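Local coordinates for protein Serpin48 (Tenebrio molitor, PDB 3OZQ) that specifically inhibits the protease SPE and belongs to the serpin family, with a role in insect innate immunity, at residues Leu135-Val140 with Ile148-Asp153; Asn210-His215 with Leu255-Thr260; His190-Glu195 with Gln239-Val244. One frame throughout, in Å; residues are numbered along the deposited sequence.

How the contacts relate
From the N terminus, the chain first closes contact 1, a short turn-back in which the loop after helix 129-143 folds against that helix before entering strand 163-174. Contacts 2 and 3 open later, and they cross: 190-195, 210-215, 239-244 and 255-260 follow one another, so that contact 3 is still open when contact 2 begins. Contact 3 joins the turn between strands 185-190 and 196-205 to the turn before helix 243-248. Contact 2 pairs strand 207-214 with the entry to strand 260-278. These two have centres about 22 Å apart, whereas contact 1 lies about 40 Å from contact 2, centre to centre, on the opposite side of the chain's centre.

Contact 1: residues Leu135-Val140 with Ile148-Asp153; sequences LMNAWV and IQNLVD
The flat carboxamide of N137 meets the backbone of V152 with both of its polar atoms: OD1 accepts the V152 N-H, and ND2 donates to V152 O, which lies almost in the amide plane (3° out of it). This two-pronged grip joins the helix that lies across the large central sheet of the serpin fold to the loop leading from it into strand 163-174. The bond from ND2 to V152 O measures 3.0 Å, is nearly straight and arrives on a lone pair; that from V152 N to OD1 is 2.7 Å, its donor tilted 20° from the carbonyl plane. Held by both bonds, the amide has little freedom to turn over. An alanine here would probably leave V152 N and O without these mates and let the loop drift from the helix. Next to it the bent M136 chain brings CE to 3.8 Å from V152 CG2; one turn further along the helix V140 CG1, anti to its backbone N, reaches I148 CG2, while M136 and L151 also pack on strand 163-174. A water completes the junction, donating to N137 O and I148 O and accepting from L151 N at 3.2 Å.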
ATOM      1  N   LEU A 135       1.769  21.505 -10.139  1.00 37.23           N
ATOM      2  CA  LEU A 135       3.128  21.089 -10.457  1.00 44.32           C
ATOM      3  C   LEU A 135       3.372  19.683  -9.917  1.00 42.16           C
ATOM      4  O   LEU A 135       3.833  18.799 -10.641  1.00 41.43           O
ATOM      5  CB  LEU A 135       4.121  22.085  -9.844  1.00 40.19           C
ATOM      6  CG  LEU A 135       5.635  22.059 -10.089  1.00 47.09           C
ATOM      7  CD1 LEU A 135       6.358  21.225  -9.036  1.00 45.38           C
ATOM      8  CD2 LEU A 135       5.968  21.595 -11.502  1.00 49.66           C
ATOM      9  N   MET A 136       3.054  19.490  -8.642  1.00 40.64           N
ATOM     10  CA  MET A 136       3.236  18.198  -7.992  1.00 41.15           C
ATOM     11  C   MET A 136       2.357  17.142  -8.656  1.00 42.47           C
ATOM     12  O   MET A 136       2.826  16.059  -8.973  1.00 39.97           O
ATOM     13  CB  MET A 136       2.936  18.303  -6.497  1.00 39.10           C
ATOM     14  CG  MET A 136       3.904  19.208  -5.764  1.00 39.92           C
ATOM     15  SD  MET A 136       3.483  19.509  -4.038  1.00 46.87           S
ATOM     16  CE  MET A 136       3.746  17.906  -3.339  1.00 51.94           C
ATOM     17  N   ASN A 137       1.093  17.475  -8.898  1.00 39.31           N
ATOM     18  CA  ASN A 137       0.174  16.536  -9.540  1.00 42.82           C
ATOM     19  C   ASN A 137       0.571  16.168 -10.958  1.00 41.29           C
ATOM     20  O   ASN A 137       0.336  15.048 -11.400  1.00 38.68           O
ATOM     21  CB  ASN A 137      -1.257  17.081  -9.531  1.00 39.99           C
ATOM     22  CG  ASN A 137      -1.818  17.189  -8.132  1.00 42.52           C
ATOM     23  OD1 ASN A 137      -1.284  16.590  -7.194  1.00 42.63           O
ATOM     24  ND2 ASN A 137      -2.896  17.952  -7.979  1.00 37.16           N
ATOM     25  N   ALA A 138       1.156  17.119 -11.682  1.00 42.93           N
ATOM     26  CA  ALA A 138       1.507  16.872 -13.074  1.00 44.54           C
ATOM     27  C   ALA A 138       2.678  15.907 -13.100  1.00 41.63           C
ATOM     28  O   ALA A 138       2.750  15.027 -13.963  1.00 45.14           O
ATOM     29  CB  ALA A 138       1.853  18.176 -13.796  1.00 41.33           C
ATOM     30  N   TRP A 139       3.578  16.072 -12.138  1.00 38.21           N
ATOM     31  CA  TRP A 139       4.724  15.191 -12.001  1.00 42.40           C
ATOM     32  C   TRP A 139       4.232  13.772 -11.735  1.00 42.85           C
ATOM     33  O   TRP A 139       4.640  12.827 -12.408  1.00 38.31           O
ATOM     34  CB  TRP A 139       5.656  15.645 -10.874  1.00 38.81           C
ATOM     35  CG  TRP A 139       6.865  14.747 -10.765  1.00 42.02           C
ATOM     36  CD1 TRP A 139       7.989  14.800 -11.535  1.00 37.39           C
ATOM     37  CD2 TRP A 139       7.040  13.634  -9.873  1.00 40.60           C
ATOM     38  NE1 TRP A 139       8.862  13.804 -11.168  1.00 46.44           N
ATOM     39  CE2 TRP A 139       8.306  13.076 -10.148  1.00 43.92           C
ATOM     40  CE3 TRP A 139       6.261  13.073  -8.854  1.00 38.96           C
ATOM     41  CZ2 TRP A 139       8.809  11.976  -9.446  1.00 42.70           C
ATOM     42  CZ3 TRP A 139       6.763  11.975  -8.156  1.00 40.10           C
ATOM     43  CH2 TRP A 139       8.025  11.443  -8.456  1.00 40.55           C
ATOM     44  N   VAL A 140       3.343  13.641 -10.755  1.00 42.03           N
ATOM     45  CA  VAL A 140       2.729  12.352 -10.440  1.00 36.56           C
ATOM     46  C   VAL A 140       2.077  11.716 -11.669  1.00 43.36           C
ATOM     47  O   VAL A 140       2.197  10.514 -11.891  1.00 39.90           O
ATOM     48  CB  VAL A 140       1.673  12.491  -9.326  1.00 34.58           C
ATOM     49  CG1 VAL A 140       0.699  11.284  -9.338  1.00 34.75           C
ATOM     50  CG2 VAL A 140       2.343  12.643  -7.974  1.00 37.56           C
ATOM     51  N   ILE A 148      -2.881   8.262 -12.171  1.00 44.42           N
ATOM     52  CA  ILE A 148      -3.122   8.844 -10.856  1.00 39.75           C
ATOM     53  C   ILE A 148      -3.125  10.362 -10.939  1.00 39.95           C
ATOM     54  O   ILE A 148      -2.111  10.992 -11.231  1.00 37.99           O
ATOM     55  CB  ILE A 148      -2.112   8.333  -9.804  1.00 38.44           C
ATOM     56  CG1 ILE A 148      -2.308   6.825  -9.604  1.00 36.63           C
ATOM     57  CG2 ILE A 148      -2.267   9.102  -8.484  1.00 33.31           C
ATOM     58  CD1 ILE A 148      -1.469   6.230  -8.488  1.00 40.95           C
ATOM     59  N   GLN A 149      -4.291  10.940 -10.701  1.00 37.67           N
ATOM     60  CA  GLN A 149      -4.481  12.352 -10.947  1.00 42.82           C
ATOM     61  C   GLN A 149      -4.896  13.056  -9.673  1.00 40.23           C
ATOM     62  O   GLN A 149      -5.433  12.426  -8.751  1.00 38.58           O
ATOM     63  CB  GLN A 149      -5.516  12.558 -12.057  1.00 45.67           C
ATOM     64  CG  GLN A 149      -5.086  11.966 -13.389  1.00 46.96           C
ATOM     65  CD  GLN A 149      -5.993  12.375 -14.534  1.00 56.44           C
ATOM     66  OE1 GLN A 149      -7.087  12.899 -14.322  1.00 58.52           O
ATOM     67  NE2 GLN A 149      -5.535  12.143 -15.762  1.00 58.82           N
ATOM     68  N   ASN A 150      -4.608  14.353  -9.616  1.00 39.45           N
ATOM     69  CA  ASN A 150      -5.072  15.193  -8.532  1.00 38.87           C
ATOM     70  C   ASN A 150      -4.740  14.641  -7.162  1.00 38.12           C
ATOM     71  O   ASN A 150      -5.583  14.634  -6.268  1.00 41.26           O
ATOM     72  CB  ASN A 150      -6.582  15.401  -8.664  1.00 39.22           C
ATOM     73  CG  ASN A 150      -6.934  16.204  -9.887  1.00 46.53           C
ATOM     74  OD1 ASN A 150      -6.758  17.419  -9.901  1.00 51.39           O
ATOM     75  ND2 ASN A 150      -7.402  15.531 -10.933  1.00 43.46           N
ATOM     76  N   LEU A 151      -3.514  14.171  -6.998  1.00 32.68           N
ATOM     77  CA  LEU A 151      -3.096  13.653  -5.707  1.00 38.82           C
ATOM     78  C   LEU A 151      -3.169  14.736  -4.639  1.00 36.13           C
ATOM     79  O   LEU A 151      -3.762  14.527  -3.582  1.00 38.18           O
ATOM     80  CB  LEU A 151      -1.683  13.064  -5.783  1.00 37.63           C
ATOM     81  CG  LEU A 151      -1.229  12.314  -4.526  1.00 35.23           C
ATOM     82  CD1 LEU A 151      -0.230  11.207  -4.871  1.00 33.33           C
ATOM     83  CD2 LEU A 151      -0.658  13.279  -3.498  1.00 31.52           C
ATOM     84  N   VAL A 152      -2.559  15.884  -4.923  1.00 35.95           N
ATOM     85  CA  VAL A 152      -2.492  17.005  -3.977  1.00 34.20           C
ATOM     86  C   VAL A 152      -3.717  17.891  -4.162  1.00 43.55           C
ATOM     87  O   VAL A 152      -3.998  18.367  -5.268  1.00 39.02           O
ATOM     88  CB  VAL A 152      -1.221  17.862  -4.187  1.00 41.95           C
ATOM     89  CG1 VAL A 152      -1.233  19.106  -3.272  1.00 38.11           C
ATOM     90  CG2 VAL A 152       0.049  17.029  -3.951  1.00 39.96           C
ATOM     91  N   ASP A 153      -4.460  18.075  -3.081  1.00 43.93           N
ATOM     92  CA  ASP A 153      -5.563  19.018  -3.060  1.00 40.94           C
ATOM     93  C   ASP A 153      -5.000  20.346  -2.587  1.00 45.43           C
ATOM     94  O   ASP A 153      -4.577  20.465  -1.437  1.00 47.46           O
ATOM     95  CB  ASP A 153      -6.651  18.522  -2.111  1.00 45.33           C
ATOM     96  CG  ASP A 153      -7.742  19.558  -1.872  1.00 49.18           C
ATOM     97  OD1 ASP A 153      -8.827  19.157  -1.420  1.00 53.32           O
ATOM     98  OD2 ASP A 153      -7.517  20.765  -2.121  1.00 47.42           O
TER
HETATM   99  O   HOH W   1      -1.767  13.507  -9.539  1.00 41.26           O

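Contact 2: residues Asn210-His215 with Leu255-Thr260; sequences NYYECH and LPHNLT
Y211 and T260 face each other as an antiparallel hydrogen-bonded pair, Y211 N donating to T260 O at 2.9 Å and T260 N returning a longer, weak bond to Y211 O. The pair joins strand 207-214, an element of the serpin B sheet, to the segment that leaves helix 250-254 and enters strand 260-278. Just before the pairing, N258 sits at the centre of an inverse gamma turn, whose weak bond runs from L259 N to H257 O. Y212 and H257 meet as an aromatic pair. Their planes are nearly parallel, 14° apart, but slid so far that the rings barely overlap, with centroids 5.2 Å from each other. What lies over the tyrosine is the methylene of H257: CB sits above one face, offset toward the rim, in a CH-pi contact 4.1 Å from the ring centroid. Y212 CG stands anti to the backbone N (chi1 -169°), on a bond that points toward the loop. C214 SG approaches the imidazole obliquely, while H257 NE2 makes a weak bond to R252 O. At the other end of the pairing, N210 CB rests 3.8 Å from L259 CB, and a water donates to both N210 OD1 and L259 O, bridging two acceptors that could not bond each other directly. A second water gathers the polar tips: it lies at the edge of the H257 ring, in its plane, 3.2 Å from ND1, bonds weakly to Y212 OH and accepts from N258 ND2 at 2.9 Å.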
ATOM      1  N   ASN A 210      -3.449 -22.288  -2.483  1.00 48.52           N
ATOM      2  CA  ASN A 210      -3.205 -22.233  -1.058  1.00 45.85           C
ATOM      3  C   ASN A 210      -4.452 -21.800  -0.310  1.00 45.72           C
ATOM      4  O   ASN A 210      -5.087 -20.800  -0.645  1.00 43.39           O
ATOM      5  CB  ASN A 210      -2.015 -21.324  -0.751  1.00 50.59           C
ATOM      6  CG  ASN A 210      -0.695 -22.007  -1.028  1.00 54.67           C
ATOM      7  OD1 ASN A 210      -0.459 -23.120  -0.563  1.00 57.21           O
ATOM      8  ND2 ASN A 210       0.159 -21.362  -1.807  1.00 54.53           N
ATOM      9  N   TYR A 211      -4.792 -22.570   0.709  1.00 45.79           N
ATOM     10  CA  TYR A 211      -6.075 -22.452   1.370  1.00 41.92           C
ATOM     11  C   TYR A 211      -5.879 -22.717   2.848  1.00 46.34           C
ATOM     12  O   TYR A 211      -5.022 -23.514   3.232  1.00 50.40           O
ATOM     13  CB  TYR A 211      -7.039 -23.479   0.762  1.00 50.61           C
ATOM     14  CG  TYR A 211      -8.388 -23.570   1.432  1.00 49.40           C
ATOM     15  CD1 TYR A 211      -9.484 -22.885   0.923  1.00 48.96           C
ATOM     16  CD2 TYR A 211      -8.572 -24.353   2.568  1.00 48.51           C
ATOM     17  CE1 TYR A 211     -10.730 -22.972   1.528  1.00 50.71           C
ATOM     18  CE2 TYR A 211      -9.814 -24.444   3.183  1.00 51.85           C
ATOM     19  CZ  TYR A 211     -10.889 -23.754   2.655  1.00 50.21           C
ATOM     20  OH  TYR A 211     -12.125 -23.837   3.256  1.00 55.18           O
ATOM     21  N   TYR A 212      -6.664 -22.055   3.684  1.00 44.59           N
ATOM     22  CA  TYR A 212      -6.544 -22.256   5.121  1.00 49.64           C
ATOM     23  C   TYR A 212      -7.826 -21.912   5.858  1.00 50.96           C
ATOM     24  O   TYR A 212      -8.483 -20.919   5.557  1.00 50.43           O
ATOM     25  CB  TYR A 212      -5.386 -21.427   5.685  1.00 52.63           C
ATOM     26  CG  TYR A 212      -5.038 -21.776   7.111  1.00 57.23           C
ATOM     27  CD1 TYR A 212      -5.346 -20.915   8.157  1.00 57.27           C
ATOM     28  CD2 TYR A 212      -4.411 -22.978   7.412  1.00 59.38           C
ATOM     29  CE1 TYR A 212      -5.037 -21.242   9.466  1.00 58.92           C
ATOM     30  CE2 TYR A 212      -4.095 -23.313   8.715  1.00 62.07           C
ATOM     31  CZ  TYR A 212      -4.413 -22.446   9.737  1.00 60.96           C
ATOM     32  OH  TYR A 212      -4.092 -22.787  11.031  1.00 71.64           O
ATOM     33  N   GLU A 213      -8.178 -22.735   6.835  1.00 47.02           N
ATOM     34  CA  GLU A 213      -9.326 -22.438   7.672  1.00 49.54           C
ATOM     35  C   GLU A 213      -8.838 -22.036   9.052  1.00 55.32           C
ATOM     36  O   GLU A 213      -8.375 -22.881   9.822  1.00 53.70           O
ATOM     37  CB  GLU A 213     -10.272 -23.646   7.749  1.00 55.29           C
ATOM     38  CG  GLU A 213     -10.993 -23.958   6.431  1.00 52.13           C
ATOM     39  CD  GLU A 213     -11.721 -25.304   6.455  1.00 61.99           C
ATOM     40  OE1 GLU A 213     -12.183 -25.755   5.379  1.00 48.90           O
ATOM     41  OE2 GLU A 213     -11.819 -25.908   7.549  1.00 62.06           O
ATOM     42  N   CYS A 214      -8.915 -20.740   9.350  1.00 54.18           N
ATOM     43  CA  CYS A 214      -8.496 -20.228  10.649  1.00 53.32           C
ATOM     44  C   CYS A 214      -9.643 -20.324  11.637  1.00 53.59           C
ATOM     45  O   CYS A 214     -10.648 -19.627  11.505  1.00 50.75           O
ATOM     46  CB  CYS A 214      -7.994 -18.778  10.555  1.00 56.62           C
ATOM     47  SG  CYS A 214      -7.142 -18.196  12.067  1.00 61.50           S
ATOM     48  N   HIS A 215      -9.478 -21.182  12.636  1.00 52.34           N
ATOM     49  CA  HIS A 215     -10.548 -21.457  13.588  1.00 59.55           C
ATOM     50  C   HIS A 215     -10.721 -20.364  14.645  1.00 57.15           C
ATOM     51  O   HIS A 215     -11.847 -20.048  15.032  1.00 61.16           O
ATOM     52  CB  HIS A 215     -10.364 -22.843  14.225  1.00 57.47           C
ATOM     53  CG  HIS A 215     -10.490 -23.973  13.245  1.00 61.50           C
ATOM     54  ND1 HIS A 215      -9.410 -24.719  12.823  1.00 59.72           N
ATOM     55  CD2 HIS A 215     -11.569 -24.472  12.591  1.00 61.89           C
ATOM     56  CE1 HIS A 215      -9.818 -25.633  11.959  1.00 58.62           C
ATOM     57  NE2 HIS A 215     -11.123 -25.504  11.800  1.00 57.97           N
ATOM     58  N   LEU A 255      -1.126 -12.105   9.849  1.00 50.89           N
ATOM     59  CA  LEU A 255      -0.157 -13.134  10.197  1.00 56.35           C
ATOM     60  C   LEU A 255      -0.070 -14.203   9.123  1.00 58.13           C
ATOM     61  O   LEU A 255      -1.073 -14.560   8.509  1.00 55.81           O
ATOM     62  CB  LEU A 255      -0.537 -13.796  11.518  1.00 59.26           C
ATOM     63  CG  LEU A 255      -0.659 -12.874  12.725  1.00 58.13           C
ATOM     64  CD1 LEU A 255      -0.785 -13.706  13.996  1.00 62.33           C
ATOM     65  CD2 LEU A 255       0.537 -11.943  12.791  1.00 58.34           C
ATOM     66  N   PRO A 256       1.141 -14.716   8.892  1.00 60.67           N
ATOM     67  CA  PRO A 256       1.361 -15.833   7.969  1.00 64.65           C
ATOM     68  C   PRO A 256       0.762 -17.114   8.547  1.00 64.02           C
ATOM     69  O   PRO A 256       0.817 -17.335   9.761  1.00 64.09           O
ATOM     70  CB  PRO A 256       2.889 -15.945   7.913  1.00 66.85           C
ATOM     71  CG  PRO A 256       3.404 -14.648   8.462  1.00 66.82           C
ATOM     72  CD  PRO A 256       2.396 -14.226   9.477  1.00 58.65           C
ATOM     73  N   HIS A 257       0.181 -17.942   7.689  1.00 65.71           N
ATOM     74  CA  HIS A 257      -0.449 -19.175   8.143  1.00 62.94           C
ATOM     75  C   HIS A 257       0.073 -20.374   7.367  1.00 66.07           C
ATOM     76  O   HIS A 257       0.661 -20.222   6.295  1.00 64.53           O
ATOM     77  CB  HIS A 257      -1.969 -19.088   8.008  1.00 59.82           C
ATOM     78  CG  HIS A 257      -2.602 -18.065   8.898  1.00 61.61           C
ATOM     79  ND1 HIS A 257      -2.745 -18.247  10.258  1.00 60.70           N
ATOM     80  CD2 HIS A 257      -3.134 -16.850   8.625  1.00 58.95           C
ATOM     81  CE1 HIS A 257      -3.338 -17.189  10.783  1.00 62.45           C
ATOM     82  NE2 HIS A 257      -3.585 -16.327   9.812  1.00 60.64           N
ATOM     83  N   ASN A 258      -0.152 -21.565   7.916  1.00 65.29           N
ATOM     84  CA  ASN A 258       0.264 -22.808   7.275  1.00 68.21           C
ATOM     85  C   ASN A 258      -0.637 -23.156   6.101  1.00 66.25           C
ATOM     86  O   ASN A 258      -1.375 -24.142   6.146  1.00 63.29           O
ATOM     87  CB  ASN A 258       0.246 -23.960   8.284  1.00 73.67           C
ATOM     88  CG  ASN A 258       1.075 -23.668   9.521  1.00 76.51           C
ATOM     89  OD1 ASN A 258       2.198 -24.158   9.660  1.00 81.47           O
ATOM     90  ND2 ASN A 258       0.524 -22.863  10.427  1.00 72.20           N
ATOM     91  N   LEU A 259      -0.573 -22.345   5.053  1.00 63.90           N
ATOM     92  CA  LEU A 259      -1.443 -22.534   3.896  1.00 63.97           C
ATOM     93  C   LEU A 259      -0.978 -23.713   3.048  1.00 58.27           C
ATOM     94  O   LEU A 259       0.203 -23.826   2.718  1.00 60.00           O
ATOM     95  CB  LEU A 259      -1.483 -21.255   3.056  1.00 61.11           C
ATOM     96  CG  LEU A 259      -1.742 -19.965   3.844  1.00 61.16           C
ATOM     97  CD1 LEU A 259      -1.149 -18.764   3.121  1.00 64.97           C
ATOM     98  CD2 LEU A 259      -3.223 -19.761   4.094  1.00 55.96           C
ATOM     99  N   THR A 260      -1.908 -24.595   2.701  1.00 56.70           N
ATOM    100  CA  THR A 260      -1.593 -25.737   1.853  1.00 56.24           C
ATOM    101  C   THR A 260      -2.489 -25.739   0.626  1.00 54.20           C
ATOM    102  O   THR A 260      -3.592 -25.196   0.658  1.00 56.09           O
ATOM    103  CB  THR A 260      -1.774 -27.067   2.602  1.00 57.82           C
ATOM    104  OG1 THR A 260      -3.079 -27.101   3.204  1.00 59.24           O
ATOM    105  CG2 THR A 260      -0.716 -27.215   3.683  1.00 60.17           C
TER
HETATM  106  O   HOH W   2       1.653 -24.230   0.346  1.00 50.69           O
HETATM  107  O   HOH W   3      -1.770 -21.212  10.872  1.00 64.76           O

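Contact 3: residues His190-Glu195 with Gln239-Val244; sequences HKSAKE and QIEGLV
I240 and E241, the two central residues of a type I turn from Q239 to G242, reach side by side into the turn that follows strand 185-190. The I240 chain crosses that of H190 at a slant. Its CG2 branch, anti to the backbone N, meets H190 CB at 3.7 Å and also rests against the carbonyl carbon of S192, at 3.8 Å from CG2. The longer branch bends round at chi2 (-75°), and CD1 touches H190 CD2 obliquely at 3.8 Å. E241 is laid out quite differently: beyond CG it is extended, and it delivers its carboxylate to the backbone of A193. There OE2 accepts the A193 N-H at 3.1 Å, on its anti side and 30° out of the carboxylate plane. The same oxygen also touches carbon on each of two residues, S192 CB at 3.4 Å and A193 CB at 3.5 Å. The H190 backbone also pairs with D353, and its side chain also touches V196. The contact thus joins two surface turns of the serpin fold through a small apolar patch beside one hydrogen bond from a main-chain amide to a carboxylate. With a main-chain amide as its partner across the contact, the carboxylate gains a hydrogen bond but no opposite charge, and its negative charge probably remains largely solvated.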
ATOM      1  N   HIS A 190     -23.517  -9.824  -0.623  1.00 45.28           N
ATOM      2  CA  HIS A 190     -24.185  -9.369   0.585  1.00 49.71           C
ATOM      3  C   HIS A 190     -23.326  -8.384   1.353  1.00 50.96           C
ATOM      4  O   HIS A 190     -22.349  -8.779   1.971  1.00 46.26           O
ATOM      5  CB  HIS A 190     -24.493 -10.558   1.491  1.00 50.12           C
ATOM      6  CG  HIS A 190     -25.254 -11.648   0.811  1.00 51.90           C
ATOM      7  ND1 HIS A 190     -26.573 -11.506   0.434  1.00 54.21           N
ATOM      8  CD2 HIS A 190     -24.887 -12.898   0.441  1.00 49.64           C
ATOM      9  CE1 HIS A 190     -26.984 -12.622  -0.143  1.00 52.42           C
ATOM     10  NE2 HIS A 190     -25.981 -13.484  -0.147  1.00 55.39           N
ATOM     11  N   LYS A 191     -23.708  -7.110   1.326  1.00 51.83           N
ATOM     12  CA  LYS A 191     -23.024  -6.085   2.105  1.00 55.18           C
ATOM     13  C   LYS A 191     -23.302  -6.304   3.588  1.00 59.93           C
ATOM     14  O   LYS A 191     -22.558  -5.836   4.458  1.00 52.60           O
ATOM     15  CB  LYS A 191     -23.497  -4.693   1.685  1.00 59.77           C
ATOM     16  CG  LYS A 191     -23.343  -4.414   0.198  1.00 56.84           C
ATOM     17  CD  LYS A 191     -23.880  -3.038  -0.167  1.00 56.41           C
ATOM     18  CE  LYS A 191     -23.893  -2.832  -1.677  1.00 61.40           C
ATOM     19  NZ  LYS A 191     -24.590  -1.562  -2.084  1.00 64.45           N
ATOM     20  N   SER A 192     -24.395  -7.016   3.854  1.00 58.16           N
ATOM     21  CA  SER A 192     -24.793  -7.422   5.196  1.00 57.11           C
ATOM     22  C   SER A 192     -25.974  -8.351   5.020  1.00 64.06           C
ATOM     23  O   SER A 192     -26.434  -8.564   3.893  1.00 66.53           O
ATOM     24  CB  SER A 192     -25.183  -6.220   6.062  1.00 62.23           C
ATOM     25  OG  SER A 192     -26.263  -5.491   5.508  1.00 60.60           O
ATOM     26  N   ALA A 193     -26.461  -8.920   6.117  1.00 71.52           N
ATOM     27  CA  ALA A 193     -27.598  -9.832   6.039  1.00 68.92           C
ATOM     28  C   ALA A 193     -28.743  -9.201   5.250  1.00 66.39           C
ATOM     29  O   ALA A 193     -29.167  -9.735   4.230  1.00 69.42           O
ATOM     30  CB  ALA A 193     -28.057 -10.227   7.427  1.00 71.07           C
ATOM     31  N   LYS A 194     -29.208  -8.041   5.705  1.00 64.41           N
ATOM     32  CA  LYS A 194     -30.426  -7.435   5.168  1.00 69.35           C
ATOM     33  C   LYS A 194     -30.329  -6.856   3.747  1.00 67.94           C
ATOM     34  O   LYS A 194     -31.346  -6.709   3.076  1.00 66.85           O
ATOM     35  CB  LYS A 194     -30.975  -6.370   6.129  1.00 74.49           C
ATOM     36  CG  LYS A 194     -32.398  -5.916   5.794  1.00 78.03           C
ATOM     37  CD  LYS A 194     -32.801  -4.655   6.556  1.00 74.85           C
ATOM     38  CE  LYS A 194     -34.196  -4.179   6.135  1.00 67.21           C
ATOM     39  NZ  LYS A 194     -34.527  -2.815   6.664  1.00 58.60           N
ATOM     40  N   GLU A 195     -29.130  -6.521   3.280  1.00 69.64           N
ATOM     41  CA  GLU A 195     -29.020  -5.940   1.939  1.00 65.46           C
ATOM     42  C   GLU A 195     -28.104  -6.698   0.973  1.00 66.95           C
ATOM     43  O   GLU A 195     -26.974  -7.068   1.322  1.00 64.22           O
ATOM     44  CB  GLU A 195     -28.637  -4.459   1.999  1.00 65.58           C
ATOM     45  CG  GLU A 195     -27.320  -4.176   2.684  1.00 69.89           C
ATOM     46  CD  GLU A 195     -26.748  -2.817   2.308  1.00 73.75           C
ATOM     47  OE1 GLU A 195     -27.324  -2.141   1.422  1.00 74.55           O
ATOM     48  OE2 GLU A 195     -25.715  -2.428   2.898  1.00 75.68           O
ATOM     49  N   GLN A 239     -18.987 -15.912   8.535  1.00 48.01           N
ATOM     50  CA  GLN A 239     -20.299 -15.287   8.602  1.00 51.18           C
ATOM     51  C   GLN A 239     -20.399 -14.024   7.736  1.00 54.23           C
ATOM     52  O   GLN A 239     -19.433 -13.272   7.591  1.00 49.38           O
ATOM     53  CB  GLN A 239     -20.669 -14.994  10.057  1.00 56.69           C
ATOM     54  CG  GLN A 239     -21.060 -16.250  10.836  1.00 64.08           C
ATOM     55  CD  GLN A 239     -22.137 -17.057  10.120  1.00 63.98           C
ATOM     56  OE1 GLN A 239     -23.075 -16.495   9.547  1.00 65.92           O
ATOM     57  NE2 GLN A 239     -21.991 -18.378  10.129  1.00 64.98           N
ATOM     58  N   ILE A 240     -21.576 -13.807   7.160  1.00 52.55           N
ATOM     59  CA  ILE A 240     -21.807 -12.684   6.255  1.00 52.47           C
ATOM     60  C   ILE A 240     -21.299 -11.350   6.801  1.00 55.17           C
ATOM     61  O   ILE A 240     -20.681 -10.575   6.071  1.00 53.03           O
ATOM     62  CB  ILE A 240     -23.308 -12.541   5.900  1.00 52.54           C
ATOM     63  CG1 ILE A 240     -23.830 -13.808   5.214  1.00 53.64           C
ATOM     64  CG2 ILE A 240     -23.543 -11.322   5.011  1.00 52.51           C
ATOM     65  CD1 ILE A 240     -23.379 -13.963   3.774  1.00 52.95           C
ATOM     66  N   GLU A 241     -21.562 -11.084   8.078  1.00 57.63           N
ATOM     67  CA  GLU A 241     -21.268  -9.777   8.663  1.00 56.53           C
ATOM     68  C   GLU A 241     -20.049  -9.815   9.575  1.00 56.85           C
ATOM     69  O   GLU A 241     -19.928  -8.989  10.479  1.00 59.29           O
ATOM     70  CB  GLU A 241     -22.472  -9.255   9.459  1.00 59.71           C
ATOM     71  CG  GLU A 241     -23.752  -9.053   8.655  1.00 65.31           C
ATOM     72  CD  GLU A 241     -24.905  -8.544   9.517  1.00 76.02           C
ATOM     73  OE1 GLU A 241     -24.865  -8.766  10.751  1.00 79.80           O
ATOM     74  OE2 GLU A 241     -25.844  -7.920   8.967  1.00 67.30           O
ATOM     75  N   GLY A 242     -19.147 -10.764   9.335  1.00 56.35           N
ATOM     76  CA  GLY A 242     -18.027 -10.993  10.232  1.00 53.47           C
ATOM     77  C   GLY A 242     -16.790 -10.114  10.088  1.00 53.98           C
ATOM     78  O   GLY A 242     -15.782 -10.363  10.747  1.00 55.79           O
ATOM     79  N   LEU A 243     -16.850  -9.083   9.248  1.00 55.45           N
ATOM     80  CA  LEU A 243     -15.665  -8.258   8.979  1.00 50.18           C
ATOM     81  C   LEU A 243     -15.144  -7.484  10.194  1.00 53.44           C
ATOM     82  O   LEU A 243     -13.955  -7.556  10.522  1.00 48.54           O
ATOM     83  CB  LEU A 243     -15.928  -7.288   7.829  1.00 49.78           C
ATOM     84  CG  LEU A 243     -14.801  -6.313   7.489  1.00 45.89           C
ATOM     85  CD1 LEU A 243     -13.497  -7.041   7.187  1.00 41.08           C
ATOM     86  CD2 LEU A 243     -15.200  -5.440   6.313  1.00 47.02           C
ATOM     87  N   VAL A 244     -16.028  -6.733  10.846  1.00 52.26           N
ATOM     88  CA  VAL A 244     -15.651  -5.980  12.039  1.00 57.37           C
ATOM     89  C   VAL A 244     -14.915  -6.878  13.025  1.00 56.18           C
ATOM     90  O   VAL A 244     -13.902  -6.483  13.608  1.00 59.55           O
ATOM     91  CB  VAL A 244     -16.877  -5.360  12.726  1.00 57.84           C
ATOM     92  CG1 VAL A 244     -17.250  -4.045  12.060  1.00 61.88           C
ATOM     93  CG2 VAL A 244     -18.042  -6.337  12.695  1.00 63.56           C
TER